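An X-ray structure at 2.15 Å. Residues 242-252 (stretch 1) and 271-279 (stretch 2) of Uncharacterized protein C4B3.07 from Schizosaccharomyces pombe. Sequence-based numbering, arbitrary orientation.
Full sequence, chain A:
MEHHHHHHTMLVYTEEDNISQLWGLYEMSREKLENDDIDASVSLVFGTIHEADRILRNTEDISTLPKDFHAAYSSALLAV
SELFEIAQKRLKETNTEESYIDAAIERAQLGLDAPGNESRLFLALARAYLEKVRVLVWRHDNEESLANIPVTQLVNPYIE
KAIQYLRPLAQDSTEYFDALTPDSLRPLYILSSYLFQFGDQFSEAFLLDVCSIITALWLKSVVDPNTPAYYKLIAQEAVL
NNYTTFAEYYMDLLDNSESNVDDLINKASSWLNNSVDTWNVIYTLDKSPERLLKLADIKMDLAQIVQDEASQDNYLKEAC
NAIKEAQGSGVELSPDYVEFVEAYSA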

# COMPACT_ATOMS: atom_id res chain seq x y z
N ASN A 242 2.94 -4.84 8.06
CA ASN A 242 2.36 -6.13 7.70
C ASN A 242 2.89 -7.28 8.58
O ASN A 242 2.12 -8.13 9.02
CB ASN A 242 2.53 -6.42 6.21
CG ASN A 242 1.56 -5.61 5.33
OD1 ASN A 242 0.38 -5.94 5.21
ND2 ASN A 242 2.06 -4.53 4.72
N TYR A 243 4.20 -7.28 8.86
CA TYR A 243 4.75 -8.31 9.75
C TYR A 243 4.13 -8.27 11.15
O TYR A 243 3.73 -9.30 11.69
CB TYR A 243 6.27 -8.19 9.87
CG TYR A 243 7.00 -8.51 8.59
CD1 TYR A 243 6.35 -9.15 7.54
CD2 TYR A 243 8.34 -8.19 8.43
CE1 TYR A 243 7.01 -9.45 6.36
CE2 TYR A 243 9.01 -8.48 7.25
CZ TYR A 243 8.34 -9.11 6.22
OH TYR A 243 9.00 -9.41 5.05
N THR A 244 4.04 -7.08 11.74
CA THR A 244 3.56 -6.97 13.10
C THR A 244 2.08 -7.31 13.15
O THR A 244 1.59 -7.81 14.15
CB THR A 244 3.80 -5.58 13.70
OG1 THR A 244 3.16 -4.59 12.89
CG2 THR A 244 5.30 -5.29 13.76
N THR A 245 1.37 -7.05 12.06
CA THR A 245 -0.06 -7.37 12.03
C THR A 245 -0.27 -8.87 11.95
O THR A 245 -1.18 -9.41 12.57
CB THR A 245 -0.77 -6.69 10.86
OG1 THR A 245 -0.60 -5.27 10.97
CG2 THR A 245 -2.26 -7.02 10.89
N PHE A 246 0.57 -9.55 11.18
CA PHE A 246 0.45 -10.99 11.09
C PHE A 246 0.77 -11.60 12.46
O PHE A 246 0.08 -12.52 12.92
CB PHE A 246 1.37 -11.55 10.02
CG PHE A 246 0.72 -12.62 9.19
CD1 PHE A 246 -0.18 -13.50 9.76
CD2 PHE A 246 1.01 -12.74 7.85
CE1 PHE A 246 -0.79 -14.49 9.00
CE2 PHE A 246 0.41 -13.73 7.08
CZ PHE A 246 -0.49 -14.60 7.66
N ALA A 247 1.80 -11.08 13.11
CA ALA A 247 2.13 -11.51 14.46
C ALA A 247 0.91 -11.41 15.36
O ALA A 247 0.61 -12.35 16.09
CB ALA A 247 3.29 -10.71 15.02
N GLU A 248 0.22 -10.27 15.32
CA GLU A 248 -0.97 -10.09 16.17
C GLU A 248 -2.08 -11.06 15.81
O GLU A 248 -2.84 -11.49 16.68
CB GLU A 248 -1.51 -8.68 16.07
CG GLU A 248 -0.63 -7.64 16.68
CD GLU A 248 -1.01 -6.25 16.23
OE1 GLU A 248 -2.18 -6.07 15.78
OE2 GLU A 248 -0.15 -5.35 16.32
N TYR A 249 -2.19 -11.38 14.53
CA TYR A 249 -3.17 -12.35 14.08
C TYR A 249 -3.02 -13.63 14.89
O TYR A 249 -3.99 -14.19 15.39
CB TYR A 249 -2.98 -12.63 12.60
CG TYR A 249 -3.74 -13.82 12.05
CD1 TYR A 249 -5.11 -13.74 11.79
CD2 TYR A 249 -3.09 -15.01 11.78
CE1 TYR A 249 -5.81 -14.82 11.27
CE2 TYR A 249 -3.77 -16.10 11.26
CZ TYR A 249 -5.13 -16.01 11.01
OH TYR A 249 -5.78 -17.11 10.49
N TYR A 250 -1.77 -14.07 15.03
CA TYR A 250 -1.49 -15.30 15.73
C TYR A 250 -1.61 -15.17 17.24
O TYR A 250 -2.13 -16.06 17.91
CB TYR A 250 -0.11 -15.81 15.34
CG TYR A 250 -0.08 -16.41 13.96
CD1 TYR A 250 -0.79 -17.56 13.67
CD2 TYR A 250 0.67 -15.82 12.95
CE1 TYR A 250 -0.76 -18.12 12.40
CE2 TYR A 250 0.70 -16.36 11.68
CZ TYR A 250 -0.01 -17.51 11.41
OH TYR A 250 0.03 -18.05 10.15
N MSE A 251 -1.12 -14.05 17.77
CA MSE A 251 -1.19 -13.82 19.21
C MSE A 251 -2.64 -13.78 19.65
O MSE A 251 -2.98 -14.27 20.72
CB MSE A 251 -0.47 -12.53 19.59
CG MSE A 251 1.02 -12.57 19.27
SE MSE A 251 2.01 -10.97 19.86
CE MSE A 251 1.24 -9.62 18.69
N ASP A 252 -3.49 -13.20 18.81
CA ASP A 252 -4.91 -13.14 19.12
C ASP A 252 -5.54 -14.52 19.14
O ASP A 252 -6.36 -14.82 20.01
CB ASP A 252 -5.64 -12.24 18.13
CG ASP A 252 -5.32 -10.78 18.33
OD1 ASP A 252 -4.39 -10.48 19.11
OD2 ASP A 252 -5.99 -9.93 17.71
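Stretch 2 271-279: WLNNSVDTW

How does stretch 2 lie on stretch 1? Residues 271-279 are helical throughout, as are residues 242-252, and both helices extend beyond the segments at each end. The second runs nearly antiparallel to the first, with a signed crossing angle of -162° and a closest approach of 8.1 Å between the axes. The register is set by two pairs: the CA of Ala247 lies 5.1 Å from the CA of Trp271, and the CA of Tyr243 lies 5.6 Å from the CA of Ser275. As one chain advances by a turn, the other retreats by a turn, and together they bury 519 Å².

What does the indole of Trp271 rest against? With chi1 at -71° (m), the side chain enters a hole formed by Tyr243, Phe246, Ala247 and Tyr250. The Phe246 ring and the five-membered ring of Trp271 form an offset stack, their planes 7° apart and their centroids separated by 4.6 Å; CB of Phe246 also lies over the face of that ring. Tyr250 meets the same five-membered ring rim to rim, with its CE2 3.6 Å from CD1 of Trp271. On the Tyr243 side the approach is oblique, with planes at 39° and CD1 of Tyr243 3.6 Å from CZ3 of Trp271.

Where does Tyr243 go in return? Its side chain, also m at chi1, fits among Trp271, Asn274, Ser275 and Thr278, so each helix supplies an aromatic knob to the other. CB of Asn274 covers one ring face in a CH-pi contact, 4.1 Å from the ring centroid, while OG1 of Thr278 lies near the ring plane at the edge, 3.3 Å from CE2 of Tyr243.

What lets the backbones come close? At the Ala247-Trp271 pair the methyl of Ala247 takes up little room, and its CB packs 3.9 Å from CB of Trp271 and 3.5 Å from CD2 of Leu272. The CA-to-CB bond of Leu272 points away, yet the end of its side chain comes nearer, and its CD1 reaches within 4.1 Å of SE of selenomethionine Met251.

Do polar groups link the helices? No direct hydrogen bond crosses the interface. Ser275 instead turns its hydroxyl to its own helix, OG donating to O of Trp271 at 2.9 Å, while CB of Tyr243 packs 3.2 Å from that OG. A water makes the bridge: it accepts from NE1 of Trp271 at 3.0 Å and donates to OH of Tyr250 at 2.8 Å.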

# COMPACT_ATOMS: atom_id res chain seq x y z
N TRP A 271 7.03 -14.14 12.95
CA TRP A 271 6.64 -12.85 12.43
C TRP A 271 7.22 -11.71 13.26
O TRP A 271 7.64 -10.69 12.71
CB TRP A 271 5.12 -12.75 12.30
CG TRP A 271 4.63 -13.60 11.19
CD1 TRP A 271 3.83 -14.71 11.28
CD2 TRP A 271 4.95 -13.45 9.80
NE1 TRP A 271 3.62 -15.25 10.03
CE2 TRP A 271 4.30 -14.49 9.11
CE3 TRP A 271 5.72 -12.53 9.08
CZ2 TRP A 271 4.38 -14.63 7.72
CZ3 TRP A 271 5.81 -12.68 7.70
CH2 TRP A 271 5.15 -13.72 7.04
N LEU A 272 7.27 -11.90 14.57
CA LEU A 272 7.86 -10.90 15.45
C LEU A 272 9.34 -10.72 15.15
O LEU A 272 9.85 -9.60 15.10
CB LEU A 272 7.63 -11.25 16.92
CG LEU A 272 6.18 -11.11 17.38
CD1 LEU A 272 5.96 -11.64 18.80
CD2 LEU A 272 5.73 -9.66 17.26
N ASN A 273 10.03 -11.83 14.91
CA ASN A 273 11.44 -11.77 14.55
C ASN A 273 11.71 -11.19 13.15
O ASN A 273 12.73 -10.54 12.93
CB ASN A 273 12.11 -13.13 14.71
CG ASN A 273 12.59 -13.37 16.13
OD1 ASN A 273 13.23 -12.50 16.73
ND2 ASN A 273 12.25 -14.53 16.68
N ASN A 274 10.81 -11.46 12.20
CA ASN A 274 10.84 -10.77 10.91
C ASN A 274 10.71 -9.26 11.12
O ASN A 274 11.37 -8.46 10.45
CB ASN A 274 9.69 -11.26 10.02
CG ASN A 274 9.95 -12.65 9.45
OD1 ASN A 274 11.10 -13.04 9.23
ND2 ASN A 274 8.87 -13.39 9.19
N SER A 275 9.85 -8.89 12.05
CA SER A 275 9.62 -7.48 12.37
C SER A 275 10.91 -6.87 12.90
O SER A 275 11.27 -5.75 12.53
CB SER A 275 8.51 -7.35 13.41
OG SER A 275 7.29 -7.85 12.89
N VAL A 276 11.63 -7.62 13.74
CA VAL A 276 12.90 -7.14 14.27
C VAL A 276 13.88 -6.88 13.15
O VAL A 276 14.57 -5.85 13.14
CB VAL A 276 13.52 -8.14 15.28
CG1 VAL A 276 14.92 -7.67 15.69
CG2 VAL A 276 12.62 -8.28 16.49
N ASP A 277 13.94 -7.80 12.20
CA ASP A 277 14.88 -7.68 11.09
C ASP A 277 14.60 -6.42 10.30
O ASP A 277 15.51 -5.65 9.99
CB ASP A 277 14.80 -8.91 10.18
CG ASP A 277 15.22 -10.20 10.90
OD1 ASP A 277 15.98 -10.11 11.88
OD2 ASP A 277 14.80 -11.29 10.47
N THR A 278 13.32 -6.20 10.01
CA THR A 278 12.89 -5.05 9.23
C THR A 278 13.04 -3.74 10.01
O THR A 278 13.44 -2.73 9.45
CB THR A 278 11.44 -5.24 8.70
OG1 THR A 278 11.42 -6.32 7.76
CG2 THR A 278 10.92 -3.95 8.02
N TRP A 279 12.75 -3.77 11.31
CA TRP A 279 13.01 -2.60 12.15
C TRP A 279 14.49 -2.19 12.08
O TRP A 279 14.81 -1.00 12.02
CB TRP A 279 12.60 -2.82 13.61
CG TRP A 279 12.89 -1.62 14.47
CD1 TRP A 279 12.04 -0.58 14.74
CD2 TRP A 279 14.12 -1.31 15.13
NE1 TRP A 279 12.66 0.35 15.55
CE2 TRP A 279 13.94 -0.07 15.79
CE3 TRP A 279 15.35 -1.96 15.23
CZ2 TRP A 279 14.96 0.52 16.55
CZ3 TRP A 279 16.36 -1.37 15.98
CH2 TRP A 279 16.15 -0.15 16.63
O HOH W 1 2.75 -18.05 9.59